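Local coordinates for protein colicin B (Escherichia coli, PDB 1RH1) that forms channels in the cytoplasmic membrane of Escherichia coli and close relatives, depolarising it and dissipating the energy of the target cell, at residues Asn264-Val270 against Leu281-Glu287; Arg71-Asp75 against Gly85-Ser89. All blocks are in the same frame, centred on the assembly; numbering follows the deposited sequence.

Interaction 1: Asn264-Val270 against Leu281-Glu287; sequences NNHDVIV and LYISAVE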
loop_
_atom_site.group_PDB
_atom_site.type_symbol
_atom_site.label_atom_id
_atom_site.label_comp_id
_atom_site.label_asym_id
_atom_site.label_seq_id
_atom_site.Cartn_x
_atom_site.Cartn_y
_atom_site.Cartn_z
ATOM N N ASN A 264 18.440 -4.961 -6.318
ATOM C CA ASN A 264 19.794 -4.429 -6.304
ATOM C C ASN A 264 19.943 -2.921 -6.313
ATOM O O ASN A 264 21.054 -2.397 -6.376
ATOM C CB ASN A 264 20.548 -5.039 -7.480
ATOM C CG ASN A 264 20.741 -6.555 -7.372
ATOM O OD1 ASN A 264 20.780 -7.234 -8.395
ATOM N ND2 ASN A 264 20.870 -7.167 -6.192
ATOM N N ASN A 265 18.811 -2.226 -6.186
ATOM C CA ASN A 265 18.713 -0.771 -6.061
ATOM C C ASN A 265 18.538 -0.264 -4.618
ATOM O O ASN A 265 17.766 -0.814 -3.825
ATOM C CB ASN A 265 17.538 -0.267 -6.908
ATOM C CG ASN A 265 17.714 -0.360 -8.414
ATOM O OD1 ASN A 265 16.798 -0.150 -9.212
ATOM N ND2 ASN A 265 18.923 -0.692 -8.829
ATOM N N HIS A 266 19.252 0.824 -4.274
ATOM C CA HIS A 266 19.225 1.396 -2.934
ATOM C C HIS A 266 19.552 2.867 -2.949
ATOM O O HIS A 266 20.250 3.359 -3.829
ATOM C CB HIS A 266 20.237 0.697 -2.030
ATOM C CG HIS A 266 19.737 0.418 -0.624
ATOM N ND1 HIS A 266 20.399 0.662 0.502
ATOM C CD2 HIS A 266 18.509 -0.144 -0.283
ATOM C CE1 HIS A 266 19.601 0.265 1.485
ATOM N NE2 HIS A 266 18.461 -0.222 1.028
ATOM N N ASP A 267 18.971 3.556 -1.963
ATOM C CA ASP A 267 19.261 4.959 -1.640
ATOM C C ASP A 267 19.416 5.084 -0.134
ATOM O O ASP A 267 18.669 4.472 0.639
ATOM C CB ASP A 267 18.150 5.926 -2.085
ATOM C CG ASP A 267 16.700 5.677 -1.656
ATOM O OD1 ASP A 267 15.874 6.573 -1.848
ATOM O OD2 ASP A 267 16.390 4.593 -1.154
ATOM N N VAL A 268 20.443 5.794 0.321
ATOM C CA VAL A 268 20.686 5.920 1.754
ATOM C C VAL A 268 21.165 7.318 2.079
ATOM O O VAL A 268 21.463 8.100 1.181
ATOM C CB VAL A 268 21.768 4.923 2.264
ATOM C CG1 VAL A 268 21.370 3.485 2.016
ATOM C CG2 VAL A 268 23.067 5.170 1.538
ATOM N N ILE A 269 21.254 7.660 3.357
ATOM C CA ILE A 269 21.831 8.935 3.713
ATOM C C ILE A 269 23.090 8.566 4.448
ATOM O O ILE A 269 23.099 7.955 5.515
ATOM C CB ILE A 269 20.851 9.743 4.591
ATOM C CG1 ILE A 269 19.797 10.363 3.696
ATOM C CG2 ILE A 269 21.564 10.853 5.335
ATOM C CD1 ILE A 269 18.772 11.183 4.468
ATOM N N VAL A 270 24.177 8.900 3.765
ATOM C CA VAL A 270 25.507 8.631 4.270
ATOM C C VAL A 270 25.842 9.772 5.202
ATOM O O VAL A 270 25.855 10.939 4.807
ATOM C CB VAL A 270 26.514 8.581 3.120
ATOM C CG1 VAL A 270 27.869 8.314 3.717
ATOM C CG2 VAL A 270 26.200 7.475 2.136
ATOM N N LEU A 281 25.244 13.136 3.122
ATOM C CA LEU A 281 24.927 13.020 1.718
ATOM C C LEU A 281 23.890 11.934 1.456
ATOM O O LEU A 281 23.919 10.854 2.055
ATOM C CB LEU A 281 26.203 12.726 1.002
ATOM C CG LEU A 281 26.179 12.829 -0.500
ATOM C CD1 LEU A 281 25.982 14.287 -0.911
ATOM C CD2 LEU A 281 27.480 12.240 -1.053
ATOM N N TYR A 282 22.920 12.282 0.606
ATOM C CA TYR A 282 21.911 11.345 0.163
ATOM C C TYR A 282 22.461 10.839 -1.140
ATOM O O TYR A 282 22.867 11.613 -1.998
ATOM C CB TYR A 282 20.571 12.010 -0.103
ATOM C CG TYR A 282 19.497 11.157 -0.807
ATOM C CD1 TYR A 282 19.321 11.258 -2.185
ATOM C CD2 TYR A 282 18.685 10.279 -0.087
ATOM C CE1 TYR A 282 18.359 10.499 -2.840
ATOM C CE2 TYR A 282 17.714 9.510 -0.734
ATOM C CZ TYR A 282 17.568 9.630 -2.106
ATOM O OH TYR A 282 16.645 8.853 -2.765
ATOM N N ILE A 283 22.438 9.525 -1.292
ATOM C CA ILE A 283 22.936 8.930 -2.499
ATOM C C ILE A 283 22.065 7.787 -2.965
ATOM O O ILE A 283 21.556 6.986 -2.190
ATOM C CB ILE A 283 24.409 8.582 -2.162
ATOM C CG1 ILE A 283 25.072 8.001 -3.373
ATOM C CG2 ILE A 283 24.498 7.634 -0.998
ATOM C CD1 ILE A 283 26.596 8.121 -3.175
ATOM N N SER A 284 21.823 7.806 -4.270
ATOM C CA SER A 284 20.981 6.816 -4.926
ATOM C C SER A 284 21.744 5.952 -5.920
ATOM O O SER A 284 22.405 6.482 -6.813
ATOM C CB SER A 284 19.860 7.494 -5.669
ATOM O OG SER A 284 18.964 6.473 -6.088
ATOM N N ALA A 285 21.623 4.624 -5.817
ATOM C CA ALA A 285 22.387 3.714 -6.657
ATOM C C ALA A 285 21.528 2.691 -7.383
ATOM O O ALA A 285 21.133 1.660 -6.827
ATOM C CB ALA A 285 23.399 2.976 -5.798
ATOM N N VAL A 286 21.305 2.965 -8.668
ATOM C CA VAL A 286 20.443 2.168 -9.531
ATOM C C VAL A 286 21.145 1.235 -10.508
ATOM O O VAL A 286 22.206 1.518 -11.036
ATOM C CB VAL A 286 19.522 3.176 -10.270
ATOM C CG1 VAL A 286 18.680 2.563 -11.376
ATOM C CG2 VAL A 286 18.572 3.727 -9.225
ATOM N N GLU A 287 20.484 0.129 -10.804
ATOM C CA GLU A 287 20.903 -0.874 -11.764
ATOM C C GLU A 287 20.190 -0.744 -13.119
ATOM O O GLU A 287 18.975 -0.958 -13.213
ATOM C CB GLU A 287 20.625 -2.206 -11.134
ATOM C CG GLU A 287 21.010 -3.408 -11.960
ATOM C CD GLU A 287 20.623 -4.695 -11.266
ATOM O OE1 GLU A 287 21.502 -5.537 -11.081
ATOM O OE2 GLU A 287 19.451 -4.846 -10.906
#
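N265 lies beside V286 and E287 at the open end of an antiparallel hairpin, and its CA makes a C-H...O contact with A285 O at 3.5 Å. Next comes H266, whose backbone is paired with A285 in both directions. The bond from A285 N to H266 O is short, 2.7 Å, and the return bond from H266 N to A285 O longer, 3.3 Å. The imidazole of H266 leads away from the second strand, and its NE2 is hydrogen-bonded to T10 O. D267 and S284 are a non-hydrogen-bonded pair with their side chains on the same face as Y282. With CG of D267 between the backbone N and carbonyl carbon (chi1 53°), OD1 receives the hydroxyl of Y282, OH to OD1 2.6 Å, on its anti lone pair. A carboxylate suits this buried place because OD1 also has a salt bridge to R170, while L171 N binds the tyrosine hydroxyl. V268 is bonded both ways to I283, and its CG2 meets I283 CG2 at 3.8 Å on the face it shares with V270. I269 brings CG1 to the edge of the Y282 ring, in its plane and 3.9 Å from CD2, an apolar chain suited to a buried place beside an aromatic edge. V270 closes the run with two bonds to L281 and puts CG2 3.6 Å from I283 CG2. On its outer sides the hairpin continues into a mixed sheet: strand 189-201 runs parallel to 266-271, strand 139-146 antiparallel to 281-286, and strand 169-176 covers the face bearing D267 and Y282.

Interaction 2: Arg71-Asp75 against Gly85-Ser89; sequences RIILD and GWSVS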
loop_
_atom_site.group_PDB
_atom_site.type_symbol
_atom_site.label_atom_id
_atom_site.label_comp_id
_atom_site.label_asym_id
_atom_site.label_seq_id
_atom_site.Cartn_x
_atom_site.Cartn_y
_atom_site.Cartn_z
ATOM N N ARG A 71 27.508 7.037 -14.211
ATOM C CA ARG A 71 27.732 5.643 -14.496
ATOM C C ARG A 71 29.062 5.238 -13.874
ATOM O O ARG A 71 30.160 5.589 -14.321
ATOM C CB ARG A 71 27.679 5.564 -15.996
ATOM C CG ARG A 71 27.795 4.201 -16.590
ATOM C CD ARG A 71 27.350 4.296 -18.031
ATOM N NE ARG A 71 27.471 2.967 -18.602
ATOM C CZ ARG A 71 26.426 2.144 -18.752
ATOM N NH1 ARG A 71 25.192 2.507 -18.381
ATOM N NH2 ARG A 71 26.617 0.930 -19.279
ATOM N N ILE A 72 28.905 4.546 -12.741
ATOM C CA ILE A 72 30.014 4.103 -11.900
ATOM C C ILE A 72 30.161 2.585 -12.013
ATOM O O ILE A 72 29.203 1.820 -11.921
ATOM C CB ILE A 72 29.687 4.671 -10.464
ATOM C CG1 ILE A 72 30.090 6.117 -10.528
ATOM C CG2 ILE A 72 30.482 4.122 -9.303
ATOM C CD1 ILE A 72 29.408 6.918 -9.442
ATOM N N ILE A 73 31.417 2.196 -12.302
ATOM C CA ILE A 73 31.816 0.828 -12.628
ATOM C C ILE A 73 32.553 0.145 -11.491
ATOM O O ILE A 73 33.510 0.722 -10.996
ATOM C CB ILE A 73 32.705 0.883 -13.905
ATOM C CG1 ILE A 73 32.012 1.557 -15.059
ATOM C CG2 ILE A 73 33.002 -0.524 -14.351
ATOM C CD1 ILE A 73 32.971 1.772 -16.235
ATOM N N LEU A 74 32.188 -1.058 -11.043
ATOM C CA LEU A 74 32.908 -1.745 -9.962
ATOM C C LEU A 74 34.172 -2.367 -10.520
ATOM O O LEU A 74 34.124 -2.954 -11.605
ATOM C CB LEU A 74 32.031 -2.831 -9.352
ATOM C CG LEU A 74 32.506 -3.577 -8.129
ATOM C CD1 LEU A 74 32.772 -2.627 -6.988
ATOM C CD2 LEU A 74 31.423 -4.532 -7.686
ATOM N N ASP A 75 35.307 -2.258 -9.807
ATOM C CA ASP A 75 36.626 -2.720 -10.289
ATOM C C ASP A 75 36.914 -2.175 -11.699
ATOM O O ASP A 75 37.355 -2.892 -12.608
ATOM C CB ASP A 75 36.714 -4.271 -10.331
ATOM C CG ASP A 75 36.495 -5.026 -9.023
ATOM O OD1 ASP A 75 35.895 -6.104 -9.060
ATOM O OD2 ASP A 75 36.930 -4.561 -7.972
ATOM N N GLY A 85 37.668 -2.648 -5.975
ATOM C CA GLY A 85 36.516 -1.797 -5.726
ATOM C C GLY A 85 36.191 -0.591 -6.604
ATOM O O GLY A 85 36.399 -0.439 -7.816
ATOM N N TRP A 86 35.667 0.255 -5.718
ATOM C CA TRP A 86 34.927 1.475 -5.952
ATOM C C TRP A 86 35.430 2.782 -5.341
ATOM O O TRP A 86 35.752 2.806 -4.152
ATOM C CB TRP A 86 33.546 1.147 -5.451
ATOM C CG TRP A 86 32.494 1.024 -6.507
ATOM C CD1 TRP A 86 32.665 1.503 -7.783
ATOM C CD2 TRP A 86 31.262 0.502 -6.285
ATOM N NE1 TRP A 86 31.514 1.297 -8.380
ATOM C CE2 TRP A 86 30.654 0.710 -7.531
ATOM C CE3 TRP A 86 30.573 -0.092 -5.240
ATOM C CZ2 TRP A 86 29.342 0.331 -7.767
ATOM C CZ3 TRP A 86 29.245 -0.471 -5.480
ATOM C CH2 TRP A 86 28.638 -0.263 -6.727
ATOM N N SER A 87 35.461 3.909 -6.061
ATOM C CA SER A 87 35.859 5.198 -5.478
ATOM C C SER A 87 35.320 6.358 -6.294
ATOM O O SER A 87 35.616 6.483 -7.484
ATOM C CB SER A 87 37.381 5.417 -5.424
ATOM O OG SER A 87 38.145 4.559 -4.591
ATOM N N VAL A 88 34.543 7.234 -5.658
ATOM C CA VAL A 88 33.991 8.425 -6.305
ATOM C C VAL A 88 34.356 9.696 -5.543
ATOM O O VAL A 88 34.595 9.637 -4.339
ATOM C CB VAL A 88 32.455 8.330 -6.392
ATOM C CG1 VAL A 88 32.076 7.044 -7.082
ATOM C CG2 VAL A 88 31.825 8.286 -5.025
ATOM N N SER A 89 34.415 10.855 -6.197
ATOM C CA SER A 89 34.618 12.128 -5.514
ATOM C C SER A 89 33.285 12.827 -5.235
ATOM O O SER A 89 32.425 12.909 -6.103
ATOM C CB SER A 89 35.492 13.053 -6.363
ATOM O OG SER A 89 35.910 14.232 -5.669
#
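L74 and W86 form the apolar centre, with one methyl of the leucine lying over a face of the indole. CD1 of L74 is 3.5 Å from CD2 of W86 and sits 22° off the normal of the five-membered ring, a CH-pi contact offset toward the rim. The leucine gets there because CG is anti to the backbone N (chi1 -174°), which carries its branched end to the ring although its first bond does not point that way. A leucine suits the place, since its methyl can rest on a broad flat surface. I72 reaches the same indole at the pyrrole part, its CG2 being 3.7 Å from CD1 of W86, neither over the face nor at the edge, and the two side chains cross at about a right angle. The other arm of I72 serves V88: CD1 of I72 meets CG1 of V88 at 3.6 Å, so one beta-branched residue fills the angle between ring and valine. L64 also touches both I72 and V88.

At its outer edge the contact turns polar. D75 N donates to G85 O at 2.9 Å in a bent bond that comes from above the carbonyl plane. In return G85 N gives a straighter bond, also 2.9 Å, to OD2 of D75, met nearly along its C-O axis. Backbone and carboxylate of one residue thus grip both polar ends of G85, whose positive phi of 106° suits a residue without a side chain. Strands 70-73 and 87-90 do not pair with each other; the backbone of I72 is hydrogen-bonded to that of R140, and V88 to V226 and S228. The arrangement is that of side chains packing between separate arms of one curled sheet, with one backbone bond and one backbone-to-carboxylate bond closing the connecting loop.

How the interactions relate
From the N terminus, interaction 2 comes first: nine residues without helix or strand separate its two segments, and the contact of 71-75 with 85-89 closes this loop before strand 87-90. Interaction 1 follows much later, where ten residues, the first still strand, separate 264-270 from 281-287 in a hairpin. The two are in series, neither nested nor crossing. They do not touch, their nearest atoms being about 6 Å apart and their centres 14 Å, but both belong to one curled mixed sheet. Strand 139-146 pairs with 70-73 and with 281-286, while strands 189-201, 213-216 and 225-228 lead from 266-271 round to 87-90; interaction 2 brings together the two ends of this run, and the hairpin lies within it.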